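Local structure of precorrin-8x Methyl Mutase (Thermus thermophilus, 1V9C) at residues F13-V16 and D17-G21; H23-P27 and L28-V32; T40-F43 and E44-A47; A116-Y119 and A120-G124. The protein probably catalyses the methyl migration that converts precorrin-8X into hydrogenobyrinate, a step on the pathway to adenosylcobalamin. All blocks are in the same frame, centred on the assembly; numbering follows the deposited sequence.

How the interactions relate
Interactions 1, 2 and 3 form one cluster built from consecutive parts of the chain, their centres 11 to 13 Å apart. Interactions 1 and 2 meet where Asp17 OD1 takes a probable hydrogen bond from Trp30 NE1 (2.6 Å), which ties the end of helix 6-20 to the start of helix 30-40. Lys46 of interaction 3 reaches back to interaction 1, its NZ 2.8 Å from Ala20 O, and its chain also packs on His23 and Trp30 of interaction 2. Interactions 1 and 3 both touch the second subunit. Interaction 4 lies across the chain's centre, its nearest atoms about 23 Å from interactions 2 and 3. A sulfate, probably from crystallisation, sits about 5 Å from the Phe13 side chain.

Interaction 1: F13-V16 and D17-G21; sequences FRIV and DQEAG
Ile15 and Glu19 run side by side, one turn apart, near the C-terminal end of helix 6-20. The backbone bonds come first. Asp17 N donates to Phe13 O at 3.1 Å and Gln18 N to Arg14 O at 3.0 Å, the ordinary spacing of an alpha-helix. One residue further on the pattern blurs: Ile15 O receives Glu19 N at 3.2 Å and, weakly, Gln18 N at 3.3 Å, while Glu19 N also leans weakly on Val16 O. This mixture of three- and four-residue spacings marks a last turn that is coming loose, and the helix is left at Gly21, whose phi is positive (97°).

Side-chain contacts follow the same spacing of four residues. With CG1 beside the backbone N (chi1 -64°), Ile15 turns CG2 anti to that nitrogen, and this methyl lies 3.7 Å from Glu19 OE2. The Glu19 chain, extended beyond CG, starts off just ahead of the Ile15 carbonyl oxygen, with Glu19 CG 3.0 Å from Ile15 O, a close approach. One residue on, Ala20 CB rests 3.4 Å from Val16 O. Outside the segment, Phe163 of the second subunit packs on both Ile15 and Val16.

The carboxylate of Asp17 looks outside the turn. It is split between neighbours on helix 30-40, OD1 accepting from Trp30 NE1 and OD2 forming a salt bridge with Arg34 NE. Within the turn, then, the Glu19 carboxylate meets a methyl, whereas the charge of Asp17 goes into fastening this helix to the following one.

Interaction 2: H23-P27 and L28-V32; sequences HGFSP and LEWPV
Ser26 and Glu29 exchange bonds in the reciprocal pattern of a capping box, where the loop after helix 6-20 turns into helix 30-40. Hydrogen bonds define it. Ser26 OG, lying between its own backbone N and carbonyl carbon (chi1 87°), accepts from Glu29 N at 3.1 Å and, more weakly, from Leu28 N. In return Ser26 N points almost straight at Glu29 OE2, 3.0 Å away, and meets that oxygen from above the carboxylate plane. Trp30 N closes the turn onto Ser26 O at 3.1 Å. Thus both the amide and the hydroxyl of one serine are used at the head of the turn, and the extended Glu29 side chain is held alongside the serine.

Ring contacts make up a second layer. His23 and the six-membered ring of Trp30 form an offset stack, centroids 4.1 Å apart and planes only 6° from parallel, with Trp30 CE3 over the middle of the imidazole. The imidazole is also fixed in rotation, because its ND1 accepts from Phe25 N at 2.9 Å almost exactly in the ring plane. Trp30 in turn is anchored through its pyrrole nitrogen, NE1, which is hydrogen-bonded to Asp17 OD1. Phe25 crosses both neighbours at about a right angle: its CD1 meets the edge of the tryptophan ring, while Glu29 OE2 comes up to the edge of the phenyl ring, 3.5 Å from CD2.

Further along, Pro31 has no N-H to offer the preceding turn, and its ring carbon CD stands 3.1 Å from Pro27 O instead.

Interaction 3: T40-F43 and E44-A47; sequences TADF and EYKA
With its CG swung opposite the backbone N (chi1 -176°), Asp42 lays its carboxylate alongside the chain ahead, and OD1 accepts from Glu44 N at 2.8 Å, nearly head-on to the C-O bond. Tyr45 turns the other way, CG beside its own N (chi1 -77°), which brings one edge of the ring up to Asp42: CD1 lies 3.2 Å from Asp42 O at the ring edge, and CE1 3.7 Å from Asp42 CB. Thr40 OG1 approaches the same CD1-CE1 edge obliquely, from the other side of the ring plane, 3.5 Å from Tyr45 CD1, while its own hydrogen bond goes to Met36 O.

The backbone here is a type I beta turn from Asp42 to Tyr45 leading into helix 45-48, and the aspartate supplies the capping bond. Lys46 N closes the next step on Phe43 O at 3.1 Å, from above the carbonyl plane. Were Asp42 an alanine, Glu44 N is likely to lose its acceptor and Lys187 its salt-bridge mate, with a long, weak pairing to Glu44 remaining.

That lysine pairs with Asp42 OD2 at the subunit interface, where the like-charged Asp42 OD2 of the second subunit is also close; it probably eases the repulsion. Phe43 packs against Phe163 of the second subunit.

Interaction 4: A116-Y119 and A120-G124; sequences AVAY and AWEKG
Trp121 N donates to Val117 O at 2.6 Å, a short and nearly straight bond (175°) that runs along the C=O axis. It belongs to the regular ladder of helix 112-122: Ala120 N binds Ala116 O at 2.8 Å, and Lys123 N reaches Tyr119 O at 2.9 Å. Just beyond, Gly124 takes a positive phi and ends the helix in a Schellman motif.

The side-chain contact is between Tyr119 and Lys123, one turn apart. With CG anti to the backbone N (chi1 173°), the Tyr119 ring leans somewhat toward the C-terminal end of the helix, within range of Lys123, and the lysine, bent at chi2, crosses obliquely over one face. Lys123 CG makes a CH-pi contact, 3.7 Å from the ring centroid and displaced toward the CZ side. Further out, CE stands 3.5 Å from Tyr119 CE1. It is therefore the methylene part of the lysine that lies on the ring.

Elsewhere Tyr119 packs on Val101 and Arg104 of helix 99-107, and Glu122 forms a salt bridge with that same arginine. With a serine in place of Tyr119, the Lys123 chain would probably lose the ring it lies on and be free to turn away, and a gap would open toward helix 99-107.

A long cationic side chain thus spends its greasy carbons on an aromatic face; the contact is carried by C-H groups over the ring, so dispersion probably dominates, helped perhaps by polarisation of the methylenes by the charged end.

Interaction 1: F13-V16 and D17-G21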
loop_
_atom_site.group_PDB
_atom_site.type_symbol
_atom_site.label_atom_id
_atom_site.label_comp_id
_atom_site.label_asym_id
_atom_site.label_seq_id
_atom_site.Cartn_x
_atom_site.Cartn_y
_atom_site.Cartn_z
ATOM N N PHE B 13 0.005 -0.579 -18.700
ATOM C CA PHE B 13 -1.269 -1.289 -18.725
ATOM C C PHE B 13 -1.259 -2.270 -19.894
ATOM O O PHE B 13 -1.786 -3.377 -19.792
ATOM C CB PHE B 13 -2.436 -0.324 -18.899
ATOM C CG PHE B 13 -2.842 0.387 -17.633
ATOM C CD1 PHE B 13 -3.550 1.587 -17.697
ATOM C CD2 PHE B 13 -2.514 -0.126 -16.388
ATOM C CE1 PHE B 13 -3.914 2.262 -16.534
ATOM C CE2 PHE B 13 -2.872 0.539 -15.221
ATOM C CZ PHE B 13 -3.571 1.732 -15.288
ATOM N N ARG B 14 -0.675 -1.836 -21.004
ATOM C CA ARG B 14 -0.545 -2.664 -22.193
ATOM C C ARG B 14 0.182 -3.936 -21.815
ATOM O O ARG B 14 -0.290 -5.039 -22.085
ATOM C CB ARG B 14 0.282 -1.955 -23.267
ATOM C CG ARG B 14 -0.527 -1.346 -24.394
ATOM C CD ARG B 14 0.321 -1.206 -25.658
ATOM N NE ARG B 14 1.317 -0.142 -25.581
ATOM C CZ ARG B 14 1.038 1.133 -25.322
ATOM N NH1 ARG B 14 -0.214 1.514 -25.103
ATOM N NH2 ARG B 14 2.005 2.035 -25.305
ATOM N N ILE B 15 1.344 -3.754 -21.193
ATOM C CA ILE B 15 2.203 -4.853 -20.769
ATOM C C ILE B 15 1.473 -5.879 -19.906
ATOM O O ILE B 15 1.680 -7.080 -20.058
ATOM C CB ILE B 15 3.434 -4.317 -20.007
ATOM C CG1 ILE B 15 4.287 -3.476 -20.965
ATOM C CG2 ILE B 15 4.216 -5.475 -19.367
ATOM C CD1 ILE B 15 5.610 -3.018 -20.395
ATOM N N VAL B 16 0.620 -5.414 -19.005
ATOM C CA VAL B 16 -0.113 -6.346 -18.173
ATOM C C VAL B 16 -1.128 -7.112 -19.025
ATOM O O VAL B 16 -1.352 -8.297 -18.812
ATOM C CB VAL B 16 -0.878 -5.658 -17.062
ATOM C CG1 VAL B 16 -1.751 -6.686 -16.356
ATOM C CG2 VAL B 16 0.076 -5.000 -16.083
ATOM N N ASP B 17 -1.751 -6.433 -19.981
ATOM C CA ASP B 17 -2.723 -7.112 -20.822
ATOM C C ASP B 17 -2.047 -8.186 -21.666
ATOM O O ASP B 17 -2.647 -9.207 -21.948
ATOM C CB ASP B 17 -3.457 -6.128 -21.733
ATOM C CG ASP B 17 -4.722 -5.589 -21.100
ATOM O OD1 ASP B 17 -5.320 -6.304 -20.269
ATOM O OD2 ASP B 17 -5.131 -4.464 -21.442
ATOM N N GLN B 18 -0.792 -7.949 -22.041
ATOM C CA GLN B 18 -0.025 -8.884 -22.857
ATOM C C GLN B 18 0.407 -10.151 -22.141
ATOM O O GLN B 18 0.531 -11.206 -22.756
ATOM C CB GLN B 18 1.231 -8.216 -23.377
ATOM C CG GLN B 18 1.024 -7.319 -24.545
ATOM C CD GLN B 18 2.317 -6.657 -24.948
ATOM O OE1 GLN B 18 3.373 -6.944 -24.368
ATOM N NE2 GLN B 18 2.256 -5.768 -25.944
ATOM N N GLU B 19 0.643 -10.040 -20.842
ATOM C CA GLU B 19 1.119 -11.172 -20.073
ATOM C C GLU B 19 0.090 -11.763 -19.121
ATOM O O GLU B 19 0.423 -12.594 -18.274
ATOM C CB GLU B 19 2.361 -10.736 -19.315
ATOM C CG GLU B 19 3.143 -9.657 -20.055
ATOM C CD GLU B 19 4.433 -9.311 -19.354
ATOM O OE1 GLU B 19 4.480 -9.474 -18.120
ATOM O OE2 GLU B 19 5.395 -8.874 -20.027
ATOM N N ALA B 20 -1.159 -11.332 -19.262
ATOM C CA ALA B 20 -2.235 -11.814 -18.406
ATOM C C ALA B 20 -2.575 -13.264 -18.731
ATOM O O ALA B 20 -2.435 -14.144 -17.885
ATOM C CB ALA B 20 -3.477 -10.945 -18.578
ATOM N N GLY B 21 -3.022 -13.500 -19.961
ATOM C CA GLY B 21 -3.392 -14.839 -20.360
ATOM C C GLY B 21 -4.889 -15.026 -20.221
ATOM O O GLY B 21 -5.606 -14.101 -19.831
#

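Interaction 2: H23-P27 and L28-V32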
loop_
_atom_site.group_PDB
_atom_site.type_symbol
_atom_site.label_atom_id
_atom_site.label_comp_id
_atom_site.label_asym_id
_atom_site.label_seq_id
_atom_site.Cartn_x
_atom_site.Cartn_y
_atom_site.Cartn_z
ATOM N N HIS B 23 -8.517 -15.502 -19.012
ATOM C CA HIS B 23 -9.112 -15.165 -17.730
ATOM C C HIS B 23 -10.622 -15.174 -17.855
ATOM O O HIS B 23 -11.160 -14.942 -18.932
ATOM C CB HIS B 23 -8.649 -13.785 -17.281
ATOM C CG HIS B 23 -9.199 -12.666 -18.110
ATOM N ND1 HIS B 23 -10.529 -12.304 -18.080
ATOM C CD2 HIS B 23 -8.601 -11.830 -18.989
ATOM C CE1 HIS B 23 -10.725 -11.291 -18.905
ATOM N NE2 HIS B 23 -9.572 -10.985 -19.470
ATOM N N GLY B 24 -11.309 -15.426 -16.752
ATOM C CA GLY B 24 -12.755 -15.447 -16.805
ATOM C C GLY B 24 -13.425 -14.182 -16.308
ATOM O O GLY B 24 -14.362 -14.267 -15.516
ATOM N N PHE B 25 -12.977 -13.012 -16.763
ATOM C CA PHE B 25 -13.594 -11.763 -16.310
ATOM C C PHE B 25 -14.417 -11.066 -17.378
ATOM O O PHE B 25 -14.166 -11.219 -18.566
ATOM C CB PHE B 25 -12.528 -10.803 -15.746
ATOM C CG PHE B 25 -11.933 -11.276 -14.452
ATOM C CD1 PHE B 25 -10.676 -11.856 -14.418
ATOM C CD2 PHE B 25 -12.680 -11.236 -13.282
ATOM C CE1 PHE B 25 -10.180 -12.398 -13.247
ATOM C CE2 PHE B 25 -12.190 -11.776 -12.106
ATOM C CZ PHE B 25 -10.936 -12.360 -12.092
ATOM N N SER B 26 -15.407 -10.296 -16.934
ATOM C CA SER B 26 -16.287 -9.566 -17.837
ATOM C C SER B 26 -15.593 -8.320 -18.358
ATOM O O SER B 26 -14.470 -8.018 -17.968
ATOM C CB SER B 26 -17.571 -9.158 -17.112
ATOM O OG SER B 26 -17.421 -7.919 -16.434
ATOM N N PRO B 27 -16.254 -7.581 -19.263
ATOM C CA PRO B 27 -15.665 -6.360 -19.818
ATOM C C PRO B 27 -15.492 -5.265 -18.768
ATOM O O PRO B 27 -14.570 -4.457 -18.849
ATOM C CB PRO B 27 -16.662 -5.964 -20.905
ATOM C CG PRO B 27 -17.190 -7.297 -21.367
ATOM C CD PRO B 27 -17.431 -7.991 -20.052
ATOM N N LEU B 28 -16.386 -5.240 -17.789
ATOM C CA LEU B 28 -16.325 -4.241 -16.727
ATOM C C LEU B 28 -15.426 -4.671 -15.587
ATOM O O LEU B 28 -14.879 -3.842 -14.876
ATOM C CB LEU B 28 -17.710 -3.979 -16.154
ATOM C CG LEU B 28 -18.669 -3.131 -16.966
ATOM C CD1 LEU B 28 -20.006 -3.124 -16.243
ATOM C CD2 LEU B 28 -18.126 -1.722 -17.132
ATOM N N GLU B 29 -15.283 -5.976 -15.414
ATOM C CA GLU B 29 -14.471 -6.505 -14.341
ATOM C C GLU B 29 -12.985 -6.480 -14.644
ATOM O O GLU B 29 -12.172 -6.227 -13.757
ATOM C CB GLU B 29 -14.893 -7.939 -14.035
ATOM C CG GLU B 29 -16.285 -8.084 -13.442
ATOM C CD GLU B 29 -16.758 -9.532 -13.437
ATOM O OE1 GLU B 29 -17.848 -9.808 -12.887
ATOM O OE2 GLU B 29 -16.041 -10.393 -13.991
ATOM N N TRP B 30 -12.629 -6.744 -15.895
ATOM C CA TRP B 30 -11.228 -6.784 -16.269
ATOM C C TRP B 30 -10.401 -5.549 -15.911
ATOM O O TRP B 30 -9.366 -5.683 -15.281
ATOM C CB TRP B 30 -11.059 -7.085 -17.762
ATOM C CG TRP B 30 -9.600 -7.271 -18.141
ATOM C CD1 TRP B 30 -8.901 -6.577 -19.096
ATOM C CD2 TRP B 30 -8.651 -8.139 -17.506
ATOM N NE1 TRP B 30 -7.573 -6.955 -19.085
ATOM C CE2 TRP B 30 -7.393 -7.912 -18.120
ATOM C CE3 TRP B 30 -8.736 -9.082 -16.479
ATOM C CZ2 TRP B 30 -6.234 -8.595 -17.735
ATOM C CZ3 TRP B 30 -7.572 -9.768 -16.093
ATOM C CH2 TRP B 30 -6.340 -9.517 -16.722
ATOM N N PRO B 31 -10.856 -4.341 -16.290
ATOM C CA PRO B 31 -10.099 -3.126 -15.980
ATOM C C PRO B 31 -9.749 -3.024 -14.502
ATOM O O PRO B 31 -8.766 -2.399 -14.130
ATOM C CB PRO B 31 -11.034 -2.007 -16.429
ATOM C CG PRO B 31 -11.846 -2.647 -17.510
ATOM C CD PRO B 31 -12.144 -3.994 -16.906
ATOM N N VAL B 32 -10.559 -3.644 -13.654
ATOM C CA VAL B 32 -10.295 -3.603 -12.225
ATOM C C VAL B 32 -9.153 -4.550 -11.872
ATOM O O VAL B 32 -8.239 -4.187 -11.131
ATOM C CB VAL B 32 -11.564 -3.988 -11.439
ATOM C CG1 VAL B 32 -11.254 -4.144 -9.961
ATOM C CG2 VAL B 32 -12.634 -2.927 -11.663
#

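Interaction 3: T40-F43 and E44-A47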
loop_
_atom_site.group_PDB
_atom_site.type_symbol
_atom_site.label_atom_id
_atom_site.label_comp_id
_atom_site.label_asym_id
_atom_site.label_seq_id
_atom_site.Cartn_x
_atom_site.Cartn_y
_atom_site.Cartn_z
ATOM N N THR B 40 0.604 -4.208 -8.270
ATOM C CA THR B 40 1.425 -5.135 -7.513
ATOM C C THR B 40 2.451 -5.924 -8.324
ATOM O O THR B 40 3.343 -6.526 -7.756
ATOM C CB THR B 40 0.540 -6.161 -6.818
ATOM O OG1 THR B 40 -0.166 -6.907 -7.817
ATOM C CG2 THR B 40 -0.466 -5.460 -5.899
ATOM N N ALA B 41 2.312 -5.920 -9.641
ATOM C CA ALA B 41 3.188 -6.717 -10.494
ATOM C C ALA B 41 2.996 -8.155 -9.995
ATOM O O ALA B 41 3.911 -8.957 -10.028
ATOM C CB ALA B 41 4.650 -6.291 -10.328
ATOM N N ASP B 42 1.808 -8.456 -9.482
ATOM C CA ASP B 42 1.531 -9.800 -8.978
ATOM C C ASP B 42 0.392 -10.379 -9.778
ATOM O O ASP B 42 -0.770 -10.061 -9.525
ATOM C CB ASP B 42 1.128 -9.784 -7.508
ATOM C CG ASP B 42 0.944 -11.188 -6.945
ATOM O OD1 ASP B 42 0.558 -12.093 -7.711
ATOM O OD2 ASP B 42 1.177 -11.391 -5.738
ATOM N N PHE B 43 0.733 -11.244 -10.731
ATOM C CA PHE B 43 -0.255 -11.852 -11.608
ATOM C C PHE B 43 -1.226 -12.850 -10.985
ATOM O O PHE B 43 -2.209 -13.221 -11.625
ATOM C CB PHE B 43 0.434 -12.484 -12.832
ATOM C CG PHE B 43 0.838 -11.481 -13.862
ATOM C CD1 PHE B 43 2.045 -10.812 -13.763
ATOM C CD2 PHE B 43 -0.024 -11.145 -14.888
ATOM C CE1 PHE B 43 2.375 -9.828 -14.667
ATOM C CE2 PHE B 43 0.308 -10.153 -15.801
ATOM C CZ PHE B 43 1.501 -9.501 -15.688
ATOM N N GLU B 44 -0.978 -13.276 -9.752
ATOM C CA GLU B 44 -1.895 -14.215 -9.130
ATOM C C GLU B 44 -3.273 -13.622 -8.894
ATOM O O GLU B 44 -4.235 -14.365 -8.713
ATOM C CB GLU B 44 -1.342 -14.753 -7.814
ATOM C CG GLU B 44 -2.224 -15.857 -7.227
ATOM C CD GLU B 44 -1.592 -16.580 -6.047
ATOM O OE1 GLU B 44 -2.167 -17.598 -5.601
ATOM O OE2 GLU B 44 -0.529 -16.140 -5.559
ATOM N N TYR B 45 -3.372 -12.289 -8.905
ATOM C CA TYR B 45 -4.644 -11.606 -8.696
ATOM C C TYR B 45 -5.649 -11.895 -9.819
ATOM O O TYR B 45 -6.842 -11.650 -9.682
ATOM C CB TYR B 45 -4.419 -10.083 -8.541
ATOM C CG TYR B 45 -3.879 -9.726 -7.181
ATOM C CD1 TYR B 45 -2.544 -9.371 -7.003
ATOM C CD2 TYR B 45 -4.677 -9.878 -6.042
ATOM C CE1 TYR B 45 -2.016 -9.197 -5.730
ATOM C CE2 TYR B 45 -4.161 -9.718 -4.776
ATOM C CZ TYR B 45 -2.828 -9.380 -4.620
ATOM O OH TYR B 45 -2.313 -9.260 -3.352
ATOM N N LYS B 46 -5.160 -12.401 -10.942
ATOM C CA LYS B 46 -6.045 -12.751 -12.055
ATOM C C LYS B 46 -6.934 -13.913 -11.600
ATOM O O LYS B 46 -8.104 -13.999 -11.959
ATOM C CB LYS B 46 -5.232 -13.219 -13.263
ATOM C CG LYS B 46 -6.053 -13.400 -14.526
ATOM C CD LYS B 46 -5.222 -13.999 -15.658
ATOM C CE LYS B 46 -4.987 -15.490 -15.479
ATOM N NZ LYS B 46 -4.071 -16.026 -16.531
ATOM N N ALA B 47 -6.348 -14.793 -10.799
ATOM C CA ALA B 47 -7.028 -15.974 -10.286
ATOM C C ALA B 47 -7.667 -15.776 -8.908
ATOM O O ALA B 47 -8.630 -16.453 -8.569
ATOM C CB ALA B 47 -6.040 -17.141 -10.235
#

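Interaction 4: A116-Y119 and A120-G124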
loop_
_atom_site.group_PDB
_atom_site.type_symbol
_atom_site.label_atom_id
_atom_site.label_comp_id
_atom_site.label_asym_id
_atom_site.label_seq_id
_atom_site.Cartn_x
_atom_site.Cartn_y
_atom_site.Cartn_z
ATOM N N ALA B 116 -15.617 1.820 14.955
ATOM C CA ALA B 116 -15.636 2.332 13.586
ATOM C C ALA B 116 -16.972 2.103 12.884
ATOM O O ALA B 116 -17.582 3.046 12.388
ATOM C CB ALA B 116 -14.505 1.703 12.781
ATOM N N VAL B 117 -17.420 0.854 12.829
ATOM C CA VAL B 117 -18.696 0.540 12.186
ATOM C C VAL B 117 -19.849 1.211 12.939
ATOM O O VAL B 117 -20.634 1.964 12.356
ATOM C CB VAL B 117 -18.960 -0.978 12.163
ATOM C CG1 VAL B 117 -20.216 -1.266 11.364
ATOM C CG2 VAL B 117 -17.773 -1.707 11.576
ATOM N N ALA B 118 -19.943 0.921 14.234
ATOM C CA ALA B 118 -20.981 1.493 15.085
ATOM C C ALA B 118 -21.051 2.991 14.841
ATOM O O ALA B 118 -22.129 3.548 14.641
ATOM C CB ALA B 118 -20.671 1.216 16.553
ATOM N N TYR B 119 -19.894 3.640 14.858
ATOM C CA TYR B 119 -19.841 5.071 14.613
ATOM C C TYR B 119 -20.409 5.377 13.229
ATOM O O TYR B 119 -21.333 6.179 13.093
ATOM C CB TYR B 119 -18.404 5.576 14.678
ATOM C CG TYR B 119 -18.279 7.026 14.267
ATOM C CD1 TYR B 119 -18.531 8.050 15.173
ATOM C CD2 TYR B 119 -17.969 7.373 12.949
ATOM C CE1 TYR B 119 -18.483 9.384 14.783
ATOM C CE2 TYR B 119 -17.920 8.709 12.548
ATOM C CZ TYR B 119 -18.181 9.707 13.472
ATOM O OH TYR B 119 -18.150 11.028 13.091
ATOM N N ALA B 120 -19.839 4.731 12.211
ATOM C CA ALA B 120 -20.253 4.919 10.823
ATOM C C ALA B 120 -21.742 4.704 10.655
ATOM O O ALA B 120 -22.421 5.496 10.012
ATOM C CB ALA B 120 -19.496 3.961 9.914
ATOM N N TRP B 121 -22.244 3.612 11.212
ATOM C CA TRP B 121 -23.664 3.320 11.114
ATOM C C TRP B 121 -24.481 4.427 11.772
ATOM O O TRP B 121 -25.251 5.116 11.106
ATOM C CB TRP B 121 -23.987 1.986 11.782
ATOM C CG TRP B 121 -25.339 1.458 11.410
ATOM C CD1 TRP B 121 -26.171 1.936 10.427
ATOM C CD2 TRP B 121 -25.987 0.306 11.957
ATOM N NE1 TRP B 121 -27.291 1.148 10.330
ATOM C CE2 TRP B 121 -27.206 0.140 11.257
ATOM C CE3 TRP B 121 -25.656 -0.603 12.968
ATOM C CZ2 TRP B 121 -28.095 -0.904 11.537
ATOM C CZ3 TRP B 121 -26.540 -1.643 13.248
ATOM C CH2 TRP B 121 -27.747 -1.782 12.532
ATOM N N GLU B 122 -24.298 4.600 13.076
ATOM C CA GLU B 122 -25.026 5.621 13.817
ATOM C C GLU B 122 -25.066 6.942 13.068
ATOM O O GLU B 122 -26.117 7.579 12.986
ATOM C CB GLU B 122 -24.391 5.849 15.190
ATOM C CG GLU B 122 -24.389 4.631 16.094
ATOM C CD GLU B 122 -23.771 4.932 17.441
ATOM O OE1 GLU B 122 -23.561 3.986 18.233
ATOM O OE2 GLU B 122 -23.494 6.124 17.704
ATOM N N LYS B 123 -23.921 7.345 12.520
ATOM C CA LYS B 123 -23.814 8.606 11.791
ATOM C C LYS B 123 -24.453 8.551 10.416
ATOM O O LYS B 123 -24.517 9.561 9.715
ATOM C CB LYS B 123 -22.346 9.011 11.645
ATOM C CG LYS B 123 -21.669 9.442 12.937
ATOM C CD LYS B 123 -22.221 10.771 13.450
ATOM C CE LYS B 123 -21.517 11.211 14.737
ATOM N NZ LYS B 123 -21.878 12.598 15.145
ATOM N N GLY B 124 -24.925 7.372 10.033
ATOM C CA GLY B 124 -25.535 7.213 8.731
ATOM C C GLY B 124 -24.514 7.437 7.633
ATOM O O GLY B 124 -24.610 8.403 6.876
#